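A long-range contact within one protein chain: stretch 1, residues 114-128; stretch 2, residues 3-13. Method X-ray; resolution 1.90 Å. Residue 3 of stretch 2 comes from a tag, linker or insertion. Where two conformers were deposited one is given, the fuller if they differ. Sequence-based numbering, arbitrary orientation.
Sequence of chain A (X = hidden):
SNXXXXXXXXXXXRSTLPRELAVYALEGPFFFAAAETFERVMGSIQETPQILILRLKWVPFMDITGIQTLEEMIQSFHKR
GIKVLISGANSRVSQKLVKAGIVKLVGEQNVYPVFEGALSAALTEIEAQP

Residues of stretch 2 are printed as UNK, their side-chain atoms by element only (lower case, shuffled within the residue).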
# COMPACT_ATOMS: atom_id res chain seq x y z
N VAL A 114 -12.58 -2.46 23.55
CA VAL A 114 -11.72 -1.33 23.10
C VAL A 114 -10.29 -1.61 23.45
O VAL A 114 -9.98 -2.40 24.32
CB VAL A 114 -12.02 0.09 23.75
CG1 VAL A 114 -13.01 0.89 22.95
CG2 VAL A 114 -12.41 -0.01 25.20
N PHE A 115 -9.42 -0.92 22.75
CA PHE A 115 -8.03 -1.26 22.75
C PHE A 115 -7.48 -1.04 24.15
O PHE A 115 -6.70 -1.82 24.58
CB PHE A 115 -7.35 -0.34 21.74
CG PHE A 115 -5.87 -0.41 21.80
CD1 PHE A 115 -5.22 -1.60 21.55
CD2 PHE A 115 -5.16 0.69 22.16
CE1 PHE A 115 -3.83 -1.68 21.60
CE2 PHE A 115 -3.76 0.63 22.26
CZ PHE A 115 -3.10 -0.55 21.94
N GLU A 116 -7.92 0.00 24.86
CA GLU A 116 -7.27 0.27 26.14
C GLU A 116 -7.53 -0.85 27.13
O GLU A 116 -6.66 -1.22 27.95
CB GLU A 116 -7.76 1.59 26.72
CG GLU A 116 -6.79 2.07 27.75
CD GLU A 116 -7.14 3.46 28.14
OE1 GLU A 116 -7.87 4.09 27.32
OE2 GLU A 116 -6.68 3.85 29.24
N GLY A 117 -8.68 -1.49 27.01
CA GLY A 117 -8.84 -2.63 27.95
C GLY A 117 -7.97 -3.87 27.56
O GLY A 117 -7.47 -4.61 28.44
N ALA A 118 -7.76 -4.09 26.26
CA ALA A 118 -6.81 -5.18 25.83
C ALA A 118 -5.38 -4.89 26.28
O ALA A 118 -4.68 -5.78 26.76
CB ALA A 118 -6.85 -5.29 24.26
N LEU A 119 -4.97 -3.60 26.16
CA LEU A 119 -3.61 -3.17 26.51
C LEU A 119 -3.41 -3.30 28.02
O LEU A 119 -2.39 -3.86 28.47
CB LEU A 119 -3.36 -1.70 26.04
CG LEU A 119 -2.00 -1.04 26.53
CD1 LEU A 119 -0.91 -1.90 25.92
CD2 LEU A 119 -1.89 0.35 25.95
N SER A 120 -4.36 -2.79 28.79
CA SER A 120 -4.37 -2.97 30.25
C SER A 120 -4.27 -4.46 30.66
O SER A 120 -3.38 -4.90 31.46
CB SER A 120 -5.64 -2.26 30.83
OG SER A 120 -5.80 -2.69 32.18
N ALA A 121 -5.13 -5.30 30.08
CA ALA A 121 -5.05 -6.73 30.38
C ALA A 121 -3.71 -7.36 30.02
O ALA A 121 -3.20 -8.22 30.76
CB ALA A 121 -6.16 -7.51 29.74
N ALA A 122 -3.13 -6.96 28.90
CA ALA A 122 -1.87 -7.59 28.47
C ALA A 122 -0.74 -7.17 29.40
O ALA A 122 0.13 -8.00 29.81
CB ALA A 122 -1.49 -7.12 27.05
N LEU A 123 -0.71 -5.89 29.71
CA LEU A 123 0.40 -5.37 30.57
C LEU A 123 0.28 -6.02 31.95
O LEU A 123 1.31 -6.36 32.57
CB LEU A 123 0.35 -3.87 30.70
CG LEU A 123 0.60 -3.03 29.42
CD1 LEU A 123 0.24 -1.54 29.65
CD2 LEU A 123 2.05 -3.24 29.07
N THR A 124 -0.93 -6.24 32.41
CA THR A 124 -1.14 -6.94 33.69
C THR A 124 -0.67 -8.40 33.65
O THR A 124 -0.04 -8.89 34.61
CB THR A 124 -2.62 -6.92 34.05
OG1 THR A 124 -3.00 -5.56 34.32
CG2 THR A 124 -2.93 -7.78 35.33
N GLU A 125 -1.00 -9.11 32.57
CA GLU A 125 -0.55 -10.49 32.39
C GLU A 125 0.98 -10.60 32.26
O GLU A 125 1.61 -11.50 32.84
CB GLU A 125 -1.22 -11.13 31.18
CG GLU A 125 -0.62 -12.48 30.81
CD GLU A 125 -1.55 -13.32 29.93
OE1 GLU A 125 -2.64 -12.82 29.49
OE2 GLU A 125 -1.20 -14.49 29.67
N ILE A 126 1.60 -9.68 31.54
CA ILE A 126 3.06 -9.67 31.44
C ILE A 126 3.73 -9.42 32.80
O ILE A 126 4.74 -10.06 33.14
CB ILE A 126 3.55 -8.66 30.36
CG1 ILE A 126 3.20 -9.26 29.00
CG2 ILE A 126 5.06 -8.48 30.44
CD1 ILE A 126 2.96 -8.28 27.84
N GLU A 127 3.21 -8.48 33.58
CA GLU A 127 3.70 -8.28 34.95
C GLU A 127 3.53 -9.48 35.89
O GLU A 127 4.33 -9.64 36.83
CB GLU A 127 2.97 -7.13 35.60
CG GLU A 127 3.39 -5.80 35.06
CD GLU A 127 2.28 -4.74 35.21
OE1 GLU A 127 1.23 -4.94 35.87
OE2 GLU A 127 2.49 -3.66 34.68
N ALA A 128 2.50 -10.28 35.72
CA ALA A 128 2.33 -11.43 36.61
C ALA A 128 3.36 -12.49 36.19
O ALA A 128 4.02 -13.08 37.05
CB ALA A 128 0.90 -11.96 36.57
N UNK A 3 -2.22 7.99 22.21
CA UNK A 3 -2.35 8.52 23.62
C UNK A 3 -3.03 7.48 24.53
O UNK A 3 -2.80 7.45 25.74
c UNK A 3 -3.10 9.87 23.69
N UNK A 4 -3.84 6.60 23.94
CA UNK A 4 -4.40 5.48 24.64
C UNK A 4 -3.25 4.61 25.16
O UNK A 4 -3.26 4.19 26.35
c UNK A 4 -5.31 4.68 23.70
o UNK A 4 -5.94 4.71 20.43
c UNK A 4 -6.03 5.56 22.70
c UNK A 4 -6.59 4.76 21.53
o UNK A 4 -7.68 4.17 21.75
N UNK A 5 -2.21 4.45 24.31
CA UNK A 5 -1.04 3.64 24.67
C UNK A 5 -0.24 4.36 25.73
O UNK A 5 0.03 3.77 26.80
c UNK A 5 0.28 0.92 20.99
c UNK A 5 -0.18 3.23 23.45
se UNK A 5 1.63 1.96 21.96
c UNK A 5 0.54 1.90 23.59
N UNK A 6 0.06 5.65 25.54
CA UNK A 6 0.88 6.33 26.55
C UNK A 6 0.20 6.38 27.95
O UNK A 6 0.85 6.25 28.96
o UNK A 6 0.34 8.67 26.21
c UNK A 6 1.37 7.72 26.06
N UNK A 7 -1.11 6.51 28.00
CA UNK A 7 -1.79 6.56 29.29
C UNK A 7 -1.70 5.22 30.07
O UNK A 7 -1.39 5.20 31.25
c UNK A 7 -5.20 7.26 32.96
c UNK A 7 -3.26 6.87 29.16
c UNK A 7 -3.94 6.98 30.50
c UNK A 7 -5.56 6.20 32.16
c UNK A 7 -3.63 8.05 31.35
c UNK A 7 -4.24 8.19 32.56
o UNK A 7 -5.76 7.47 34.20
c UNK A 7 -4.93 6.05 30.91
N UNK A 8 -2.03 4.14 29.39
CA UNK A 8 -1.96 2.81 30.05
C UNK A 8 -0.53 2.42 30.40
O UNK A 8 -0.29 1.84 31.48
c UNK A 8 -2.53 1.71 29.18
o UNK A 8 -3.93 0.63 31.53
c UNK A 8 -4.49 1.41 30.73
o UNK A 8 -5.46 2.11 31.03
c UNK A 8 -3.99 1.56 29.28
N UNK A 9 0.40 2.75 29.52
CA UNK A 9 1.83 2.54 29.85
C UNK A 9 2.21 3.25 31.14
O UNK A 9 2.79 2.62 32.08
c UNK A 9 2.70 1.93 27.45
c UNK A 9 3.52 2.50 26.28
c UNK A 9 3.24 0.52 27.76
c UNK A 9 2.74 2.90 28.69
N UNK A 10 1.83 4.54 31.26
CA UNK A 10 2.21 5.27 32.50
C UNK A 10 1.48 4.67 33.72
O UNK A 10 2.08 4.59 34.81
c UNK A 10 1.92 6.76 32.36
N UNK A 11 0.24 4.22 33.57
CA UNK A 11 -0.45 3.56 34.65
C UNK A 11 0.31 2.36 35.14
O UNK A 11 0.22 2.03 36.37
n UNK A 11 -3.69 4.58 36.39
c UNK A 11 -2.81 4.39 34.12
c UNK A 11 -1.87 3.20 34.28
c UNK A 11 -3.02 5.19 35.41
o UNK A 11 -2.55 6.37 35.54
N UNK A 12 1.05 1.71 34.25
CA UNK A 12 1.90 0.60 34.64
C UNK A 12 3.34 0.94 34.84
O UNK A 12 4.20 0.02 34.88
c UNK A 12 -1.18 -2.68 34.10
c UNK A 12 -0.82 -0.77 33.08
n UNK A 12 0.15 -2.37 34.23
n UNK A 12 -1.76 -1.69 33.40
c UNK A 12 0.40 -1.20 33.62
c UNK A 12 1.76 -0.56 33.61
N UNK A 13 3.64 2.23 34.99
CA UNK A 13 4.98 2.71 35.25
C UNK A 13 5.99 2.53 34.12
O UNK A 13 7.22 2.41 34.38

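Position 3 has one side-chain carbon and nothing within reach of stretch 1; a lone CB defines alanine, A3, which comes from the expression tag. Position 4 carries three carbons, the third bearing two oxygens, and its CB lies 4.3 Å from F115 CD2, at the edge of that ring. A carboxylate on a two-carbon arm is glutamate, E4. Position 5 is an unbranched chain of two carbons, a selenium and a last carbon; the last carbon is 3.8 Å from F115 CZ, and the second is 3.7 Å from L119 CD2. The selenium identifies selenomethionine, M5.

Position 6 has one carbon and one oxygen, with CA-to-CB pointing away from stretch 1. An unbranched hydroxyl side chain is serine, S6. Position 7 shows one carbon, then a six-carbon ring bearing an oxygen. The edge of this ring meets stretch 1, a ring carbon lying 3.3 Å from E116 OE2: tyrosine, Y7.

Position 8 again has three carbons, the third carrying two oxygens. It sits as a knob among E116, L119, S120 and L123, its CB 3.6 Å from L119 CD2. One oxygen of the third carbon lies 2.8 Å from E116 OE2; two acid oxygens this close suggest that one group holds a proton, though the coordinates do not settle which. This is glutamate, E8. Position 9 has four carbons forked at the second. Its CB points sideways, but the fork comes nearer, one terminal carbon lying 4.1 Å from L123 CD1, hence leucine, L9.

Position 10 has a single carbon, out of reach: alanine, A10. Position 11 has three carbons, the third carrying one oxygen and one nitrogen, in a side chain that makes no contact with stretch 1; the amide gives glutamine, Q11. Position 12 has one carbon leading to a five-membered ring of three carbons and two nitrogens. One ring nitrogen donates to E127 OE2 at 2.7 Å (N-H...O angle 147°), and weakly to E127 OE1 at 3.2 Å. L123 CB lies 3.8 Å from the ring centroid, only 6° off the normal, a CH-pi contact over one face. The ring is histidine, H12. Position 13 has no side-chain atoms: glycine, G13, with a phi of 67° that favours this residue.

The two helices run in broadly the same direction, 32° apart with axes 9.8 Å apart at closest approach; the two stretches bury 628 Å², both sides summed. F115 and L119 pack on M5 and L123 on L9, while the E8 knob and H12 supply much of the rest. H12, just beyond its helix, has the largest covered area in stretch 2 and ties that end to E127.

Stretch 2 (3-13) AEMSYELAQHG
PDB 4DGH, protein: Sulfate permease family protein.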